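Local coordinates for protein pentalenene synthase (Streptomyces chartreusis NRRL 3882, PDB 6Q4S) that probably converts (2E,6E)-farnesyl diphosphate into the bicyclic sesquiterpenol 7-epi-alpha-eudesmol through a magnesium-dependent 1,10-cyclization, at residues L27-V30 with W31-L35; R37-D40 with G41-E44; V67-M70 with N71-S74. All coordinates share one frame; numbering follows the deposited sequence.

Contact 1 of 3, residues L27-V30 with W31-L35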
loop_
_atom_site.group_PDB
_atom_site.type_symbol
_atom_site.label_atom_id
_atom_site.label_comp_id
_atom_site.label_asym_id
_atom_site.label_seq_id
_atom_site.Cartn_x
_atom_site.Cartn_y
_atom_site.Cartn_z
ATOM N N LEU A 27 -16.705 -17.146 -17.474
ATOM C CA LEU A 27 -16.292 -18.534 -17.663
ATOM C C LEU A 27 -15.361 -18.821 -18.832
ATOM O O LEU A 27 -14.511 -19.733 -18.733
ATOM C CB LEU A 27 -17.472 -19.515 -17.722
ATOM C CG LEU A 27 -18.316 -19.561 -16.458
ATOM C CD1 LEU A 27 -19.607 -20.350 -16.765
ATOM C CD2 LEU A 27 -17.505 -20.158 -15.325
ATOM N N ARG A 28 -15.544 -18.105 -19.929
ATOM C CA ARG A 28 -14.602 -18.194 -21.056
ATOM C C ARG A 28 -13.241 -17.591 -20.717
ATOM O O ARG A 28 -12.200 -18.136 -21.097
ATOM C CB ARG A 28 -15.210 -17.465 -22.249
ATOM C CG ARG A 28 -16.151 -18.450 -22.991
ATOM C CD ARG A 28 -17.325 -17.735 -23.589
ATOM N NE ARG A 28 -16.809 -16.831 -24.556
ATOM C CZ ARG A 28 -17.285 -15.634 -24.802
ATOM N NH1 ARG A 28 -18.337 -15.160 -24.153
ATOM N NH2 ARG A 28 -16.669 -14.908 -25.733
ATOM N N TRP A 29 -13.294 -16.486 -19.979
ATOM C CA TRP A 29 -12.069 -15.817 -19.507
ATOM C C TRP A 29 -11.199 -16.719 -18.629
ATOM O O TRP A 29 -9.980 -16.741 -18.797
ATOM C CB TRP A 29 -12.444 -14.534 -18.833
ATOM C CG TRP A 29 -11.268 -13.670 -18.312
ATOM C CD1 TRP A 29 -10.637 -12.641 -18.983
ATOM C CD2 TRP A 29 -10.685 -13.706 -16.998
ATOM N NE1 TRP A 29 -9.684 -12.062 -18.165
ATOM C CE2 TRP A 29 -9.712 -12.668 -16.937
ATOM C CE3 TRP A 29 -10.898 -14.492 -15.871
ATOM C CZ2 TRP A 29 -8.921 -12.439 -15.793
ATOM C CZ3 TRP A 29 -10.090 -14.271 -14.712
ATOM C CH2 TRP A 29 -9.117 -13.255 -14.700
ATOM N N VAL A 30 -11.778 -17.468 -17.692
ATOM C CA VAL A 30 -10.929 -18.320 -16.852
ATOM C C VAL A 30 -10.123 -19.317 -17.687
ATOM O O VAL A 30 -8.956 -19.651 -17.361
ATOM C CB VAL A 30 -11.599 -19.017 -15.622
ATOM C CG1 VAL A 30 -12.304 -18.000 -14.746
ATOM C CG2 VAL A 30 -12.533 -20.119 -15.996
ATOM N N TRP A 31 -10.723 -19.815 -18.755
ATOM C CA TRP A 31 -9.926 -20.604 -19.744
ATOM C C TRP A 31 -8.900 -19.848 -20.611
ATOM O O TRP A 31 -7.790 -20.280 -20.833
ATOM C CB TRP A 31 -10.901 -21.341 -20.708
ATOM C CG TRP A 31 -11.509 -22.512 -20.116
ATOM C CD1 TRP A 31 -12.768 -22.623 -19.582
ATOM C CD2 TRP A 31 -10.913 -23.784 -20.014
ATOM N NE1 TRP A 31 -12.989 -23.922 -19.166
ATOM C CE2 TRP A 31 -11.844 -24.641 -19.402
ATOM C CE3 TRP A 31 -9.665 -24.289 -20.349
ATOM C CZ2 TRP A 31 -11.565 -25.963 -19.151
ATOM C CZ3 TRP A 31 -9.397 -25.639 -20.075
ATOM C CH2 TRP A 31 -10.327 -26.438 -19.487
ATOM N N GLU A 32 -9.279 -18.715 -21.106
ATOM C CA GLU A 32 -8.399 -17.891 -21.926
ATOM C C GLU A 32 -7.158 -17.527 -21.086
ATOM O O GLU A 32 -6.045 -17.577 -21.584
ATOM C CB GLU A 32 -9.151 -16.611 -22.296
ATOM C CG GLU A 32 -8.394 -15.619 -23.162
ATOM C CD GLU A 32 -8.943 -14.219 -23.173
ATOM O OE1 GLU A 32 -10.128 -14.027 -22.834
ATOM O OE2 GLU A 32 -8.179 -13.290 -23.537
ATOM N N MET A 33 -7.353 -17.226 -19.795
ATOM C CA MET A 33 -6.193 -16.806 -18.936
ATOM C C MET A 33 -5.485 -17.983 -18.302
ATOM O O MET A 33 -4.551 -17.813 -17.527
ATOM C CB MET A 33 -6.680 -15.824 -17.870
ATOM C CG MET A 33 -7.373 -14.614 -18.424
ATOM S SD MET A 33 -6.423 -13.738 -19.674
ATOM C CE MET A 33 -5.200 -13.006 -18.553
ATOM N N ARG A 34 -5.929 -19.203 -18.606
ATOM C CA ARG A 34 -5.264 -20.422 -18.196
ATOM C C ARG A 34 -5.278 -20.621 -16.683
ATOM O O ARG A 34 -4.439 -21.345 -16.153
ATOM C CB ARG A 34 -3.850 -20.539 -18.798
ATOM C CG ARG A 34 -3.828 -20.361 -20.305
ATOM C CD ARG A 34 -2.486 -19.932 -20.878
ATOM N NE ARG A 34 -1.870 -20.988 -21.683
ATOM C CZ ARG A 34 -2.295 -21.437 -22.885
ATOM N NH1 ARG A 34 -3.385 -20.951 -23.493
ATOM N NH2 ARG A 34 -1.609 -22.405 -23.494
ATOM N N LEU A 35 -6.307 -20.074 -16.030
ATOM C CA LEU A 35 -6.524 -20.239 -14.578
ATOM C C LEU A 35 -7.061 -21.595 -14.222
ATOM O O LEU A 35 -6.874 -22.044 -13.106
ATOM C CB LEU A 35 -7.453 -19.152 -14.045
ATOM C CG LEU A 35 -6.845 -17.765 -14.255
ATOM C CD1 LEU A 35 -7.832 -16.696 -13.880
ATOM C CD2 LEU A 35 -5.557 -17.646 -13.422
#
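Met33 lies against the indole of Trp29, one turn further on, where helix 19-32 comes to its end. Traced outward, its side chain first passes the backbone: CB stays 3.5 Å from Trp29 O, the carbonyl oxygen that also accepts the Met33 amide N at 2.9 Å. CG makes the main contact of this side chain with the ring. It sits over one face, 17° off the normal of the five-membered ring and 3.5 Å from its centroid, a CH-pi contact displaced toward the rim. The bend at chi2 (-53°) keeps SD beside the indole, which it approaches obliquely, 4.0 Å from Trp29 NE1, in a Met-aromatic contact; a further bend at chi3 (-73°) sets the direction of CE.

The indole is held at other points too. Its CZ3 meets Leu35 CD1 at 3.4 Å, and its NE1 donates to Glu125 of helix 118-131, which also packs on Met33. The Glu32 carboxylate stands nearly perpendicular to the ring plane, at the longer distance of 4.1 Å from OE1 to Trp29 CD1. With an alanine in place of Trp29, Met33 CG and Leu35 CD1 would probably lose the surface they rest on, and the Glu125 carboxylate its indole donor.

In the backbone, the amide of Leu35 returns to Val30 O over 3.0 Å, and that of Arg34 to Trp31 O over 3.1 Å. Arg34 has a positive phi, which turns the chain out of the helix and brings Leu35 back beside the last turn. These two bonds and the positive phi of Arg34 make a Schellman motif, completed by the apolar contact of Leu35 with Val30 that goes with it and, here, by Trp29 as an added partner of Leu35.

Contact 2 of 3, residues R37-D40 with G41-E44; sequences RSRD and GFEE
Ser38 accepts the amide of Gly41 on its hydroxyl, Gly41 N to Ser38 OG measuring 3.0 Å, and so caps the start of helix 39-47. The hydroxyl lies between the backbone N and the carbonyl carbon (chi1 78°), a position from which it reaches the first turn. Since Gly41 has no side chain to return the bond, the N-cap is not completed into a capping box. Close packing is otherwise a matter of backbone: Phe42 N reaches Ser38 O at 2.9 Å, Glu44 N reaches Asp40 O at 3.0 Å, and Phe42 CB presses to 3.3 Å from Arg39 O.

The solvent side is looser and depends on charge. Arg39 and Glu43 run side by side, pointing the same way, each chain bent at chi2, and form a salt bridge of 3.0 Å between Arg39 NE and Glu43 OE2. The bond is almost straight at 178°: OE2 lies in the guanidinium plane and uses its anti lone pair, while the two flat groups are turned 49° apart.

Next to the salt bridge, Phe42 turns toward helix 19-32, its ring meeting that of Trp31 and resting on Leu27 and Val30, so the new helix is seated against the earlier one.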
loop_
_atom_site.group_PDB
_atom_site.type_symbol
_atom_site.label_atom_id
_atom_site.label_comp_id
_atom_site.label_asym_id
_atom_site.label_seq_id
_atom_site.Cartn_x
_atom_site.Cartn_y
_atom_site.Cartn_z
ATOM N N ARG A 37 -7.143 -25.579 -15.998
ATOM C CA ARG A 37 -6.331 -26.390 -16.936
ATOM C C ARG A 37 -6.982 -27.713 -17.422
ATOM O O ARG A 37 -6.460 -28.349 -18.303
ATOM C CB ARG A 37 -4.978 -26.716 -16.267
ATOM C CG ARG A 37 -4.131 -25.480 -15.902
ATOM C CD ARG A 37 -2.818 -25.801 -15.178
ATOM N NE ARG A 37 -2.996 -26.528 -13.908
ATOM C CZ ARG A 37 -3.320 -25.991 -12.716
ATOM N NH1 ARG A 37 -3.535 -24.673 -12.557
ATOM N NH2 ARG A 37 -3.436 -26.794 -11.655
ATOM N N SER A 38 -8.087 -28.125 -16.813
ATOM C CA SER A 38 -8.779 -29.353 -17.163
ATOM C C SER A 38 -10.264 -29.148 -16.995
ATOM O O SER A 38 -10.721 -28.288 -16.230
ATOM C CB SER A 38 -8.316 -30.514 -16.280
ATOM O OG SER A 38 -8.904 -30.461 -15.000
ATOM N N ARG A 39 -11.023 -29.970 -17.708
ATOM C CA ARG A 39 -12.460 -29.961 -17.618
ATOM C C ARG A 39 -12.953 -30.160 -16.174
ATOM O O ARG A 39 -13.837 -29.426 -15.725
ATOM C CB ARG A 39 -13.052 -31.027 -18.577
ATOM C CG ARG A 39 -14.578 -31.037 -18.675
ATOM C CD ARG A 39 -15.142 -29.676 -19.044
ATOM N NE ARG A 39 -16.597 -29.701 -19.185
ATOM C CZ ARG A 39 -17.267 -30.257 -20.210
ATOM N NH1 ARG A 39 -16.642 -30.837 -21.233
ATOM N NH2 ARG A 39 -18.578 -30.191 -20.243
ATOM N N ASP A 40 -12.386 -31.135 -15.479
ATOM C CA ASP A 40 -12.682 -31.415 -14.046
ATOM C C ASP A 40 -12.362 -30.227 -13.127
ATOM O O ASP A 40 -13.118 -29.933 -12.216
ATOM C CB ASP A 40 -11.844 -32.593 -13.520
ATOM C CG ASP A 40 -12.316 -33.965 -14.058
ATOM O OD1 ASP A 40 -13.223 -34.010 -14.936
ATOM O OD2 ASP A 40 -11.773 -35.000 -13.588
ATOM N N GLY A 41 -11.224 -29.583 -13.341
ATOM C CA GLY A 41 -10.882 -28.401 -12.556
ATOM C C GLY A 41 -11.895 -27.318 -12.785
ATOM O O GLY A 41 -12.354 -26.665 -11.831
ATOM N N PHE A 42 -12.289 -27.153 -14.054
ATOM C CA PHE A 42 -13.288 -26.172 -14.407
ATOM C C PHE A 42 -14.610 -26.446 -13.737
ATOM O O PHE A 42 -15.223 -25.536 -13.195
ATOM C CB PHE A 42 -13.488 -26.132 -15.934
ATOM C CG PHE A 42 -14.557 -25.213 -16.383
ATOM C CD1 PHE A 42 -14.415 -23.861 -16.212
ATOM C CD2 PHE A 42 -15.684 -25.690 -17.039
ATOM C CE1 PHE A 42 -15.373 -22.980 -16.657
ATOM C CE2 PHE A 42 -16.654 -24.815 -17.485
ATOM C CZ PHE A 42 -16.494 -23.461 -17.320
ATOM N N GLU A 43 -15.105 -27.673 -13.831
ATOM C CA GLU A 43 -16.417 -27.982 -13.214
ATOM C C GLU A 43 -16.400 -27.815 -11.651
ATOM O O GLU A 43 -17.333 -27.324 -11.064
ATOM C CB GLU A 43 -16.903 -29.368 -13.672
ATOM C CG GLU A 43 -17.139 -29.500 -15.204
ATOM C CD GLU A 43 -18.270 -28.613 -15.788
ATOM O OE1 GLU A 43 -19.170 -28.148 -15.035
ATOM O OE2 GLU A 43 -18.282 -28.377 -17.027
ATOM N N GLU A 44 -15.301 -28.176 -11.020
ATOM C CA GLU A 44 -15.025 -27.843 -9.607
ATOM C C GLU A 44 -15.113 -26.324 -9.372
ATOM O O GLU A 44 -15.869 -25.886 -8.518
ATOM C CB GLU A 44 -13.641 -28.413 -9.240
ATOM C CG GLU A 44 -13.042 -28.001 -7.904
ATOM C CD GLU A 44 -13.722 -28.623 -6.684
ATOM O OE1 GLU A 44 -14.779 -29.298 -6.831
ATOM O OE2 GLU A 44 -13.178 -28.426 -5.558
#

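Contact 3 of 3, residues V67-M70 with N71-S74; sequences VVLM and NWFS
Asn71 and Val67 lie side by side on helix 63-79, and their backbones are joined by the first of four consecutive i to i+4 hydrogen bonds. Asn71 N meets Val67 O at 2.9 Å; Trp72, Phe73 and Ser74 follow on the carbonyls of Val68, Leu69 and Met70, the bond from Trp72 N being nearly straight at 178°.

Side-chain polar groups form a second class. The Asn71 amide lies close against the preceding turn, with CG 3.1 Å from Val67 O, but OD1 finds its partner outside, in His26 ND1 of helix 19-32. Ser74 bonds within its own helix: with chi1 at 71°, its hydroxyl donates to Asn71 O, 2.6 Å from OG.

Apolar and aromatic contacts make up the third. Leu69 CD2 touches the benzo part of Trp72 obliquely, 4.0 Å from CE3, and the same indole meets the rings of Trp123 and Trp146. Phe73 presents its ring edge to Leu69 O, which lies in the ring plane, 3.7 Å from CD2.

The chemistry is thus divided: apolar and aromatic side chains make most of the surroundings, while the buried amide oxygen and hydroxyl are each given a hydrogen bond. Such pairing lets polar side chains sit inside a helix bundle, here on the helix leading to the DDXXD motif, in which Asp80 and Asp84 probably bind magnesium.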
loop_
_atom_site.group_PDB
_atom_site.type_symbol
_atom_site.label_atom_id
_atom_site.label_comp_id
_atom_site.label_asym_id
_atom_site.label_seq_id
_atom_site.Cartn_x
_atom_site.Cartn_y
_atom_site.Cartn_z
ATOM N N VAL A 67 -18.339 -8.183 -15.394
ATOM C CA VAL A 67 -17.381 -9.166 -15.886
ATOM C C VAL A 67 -15.956 -9.055 -15.182
ATOM O O VAL A 67 -15.430 -10.048 -14.761
ATOM C CB VAL A 67 -17.158 -9.095 -17.417
ATOM C CG1 VAL A 67 -16.186 -10.217 -17.815
ATOM C CG2 VAL A 67 -18.492 -9.325 -18.161
ATOM N N VAL A 68 -15.437 -7.843 -15.098
ATOM C CA VAL A 68 -14.141 -7.551 -14.473
ATOM C C VAL A 68 -14.215 -7.992 -13.000
ATOM O O VAL A 68 -13.303 -8.650 -12.507
ATOM C CB VAL A 68 -13.859 -6.049 -14.586
ATOM C CG1 VAL A 68 -12.651 -5.614 -13.715
ATOM C CG2 VAL A 68 -13.595 -5.687 -16.030
ATOM N N LEU A 69 -15.326 -7.685 -12.330
ATOM C CA LEU A 69 -15.512 -8.099 -10.928
ATOM C C LEU A 69 -15.535 -9.606 -10.714
ATOM O O LEU A 69 -14.880 -10.107 -9.795
ATOM C CB LEU A 69 -16.658 -7.370 -10.262
ATOM C CG LEU A 69 -16.468 -5.872 -10.087
ATOM C CD1 LEU A 69 -17.818 -5.186 -10.022
ATOM C CD2 LEU A 69 -15.561 -5.434 -8.913
ATOM N N MET A 70 -16.218 -10.355 -11.571
ATOM C CA MET A 70 -16.192 -11.781 -11.501
ATOM C C MET A 70 -14.799 -12.313 -11.782
ATOM O O MET A 70 -14.345 -13.278 -11.150
ATOM C CB MET A 70 -17.155 -12.436 -12.470
ATOM C CG MET A 70 -18.618 -12.030 -12.202
ATOM S SD MET A 70 -19.687 -12.838 -13.420
ATOM C CE MET A 70 -21.241 -12.415 -12.611
ATOM N N ASN A 71 -14.123 -11.716 -12.769
ATOM C CA ASN A 71 -12.812 -12.183 -13.079
ATOM C C ASN A 71 -11.887 -12.035 -11.779
ATOM O O ASN A 71 -11.166 -12.965 -11.385
ATOM C CB ASN A 71 -12.239 -11.418 -14.295
ATOM C CG ASN A 71 -12.989 -11.703 -15.595
ATOM O OD1 ASN A 71 -13.697 -12.710 -15.739
ATOM N ND2 ASN A 71 -12.700 -10.879 -16.592
ATOM N N TRP A 72 -11.887 -10.859 -11.230
ATOM C CA TRP A 72 -11.188 -10.585 -9.969
ATOM C C TRP A 72 -11.529 -11.545 -8.833
ATOM O O TRP A 72 -10.649 -12.192 -8.283
ATOM C CB TRP A 72 -11.534 -9.226 -9.537
ATOM C CG TRP A 72 -10.861 -8.774 -8.327
ATOM C CD1 TRP A 72 -9.563 -8.951 -7.976
ATOM C CD2 TRP A 72 -11.462 -8.049 -7.306
ATOM N NE1 TRP A 72 -9.305 -8.351 -6.770
ATOM C CE2 TRP A 72 -10.468 -7.805 -6.318
ATOM C CE3 TRP A 72 -12.759 -7.598 -7.088
ATOM C CZ2 TRP A 72 -10.728 -7.040 -5.191
ATOM C CZ3 TRP A 72 -13.024 -6.894 -5.978
ATOM C CH2 TRP A 72 -12.019 -6.611 -5.027
ATOM N N PHE A 73 -12.820 -11.677 -8.551
ATOM C CA PHE A 73 -13.309 -12.674 -7.638
ATOM C C PHE A 73 -12.638 -14.030 -7.837
ATOM O O PHE A 73 -12.284 -14.667 -6.876
ATOM C CB PHE A 73 -14.810 -12.892 -7.809
ATOM C CG PHE A 73 -15.634 -12.513 -6.645
ATOM C CD1 PHE A 73 -15.982 -13.454 -5.714
ATOM C CD2 PHE A 73 -16.173 -11.242 -6.530
ATOM C CE1 PHE A 73 -16.790 -13.127 -4.648
ATOM C CE2 PHE A 73 -17.039 -10.913 -5.486
ATOM C CZ PHE A 73 -17.318 -11.841 -4.541
ATOM N N SER A 74 -12.526 -14.500 -9.073
ATOM C CA SER A 74 -11.971 -15.774 -9.298
ATOM C C SER A 74 -10.486 -15.886 -8.868
ATOM O O SER A 74 -10.060 -17.005 -8.550
ATOM C CB SER A 74 -12.118 -16.238 -10.772
ATOM O OG SER A 74 -11.282 -15.526 -11.658
#

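From the N terminus, the three contacts come in series, none nested in or crossing another, and each is a turn of helix rather than a long loop closure. Contact 1 ends helix 19-32 and contact 2 opens helix 39-47 after a short connection; the two helices meet where Trp31 NE1 comes 3.3 Å from Phe42 CD1. Contact 3, on helix 63-79, lies deeper and meets contact 1 through Trp29, whose CE3 is 3.3 Å from Asn71 OD1 and whose CZ3 borders Ser74. Contacts 2 and 3 do not touch, their nearest atoms being about 10 Å apart. Residues 27-35 thus mediate between the surface helix and the buried one.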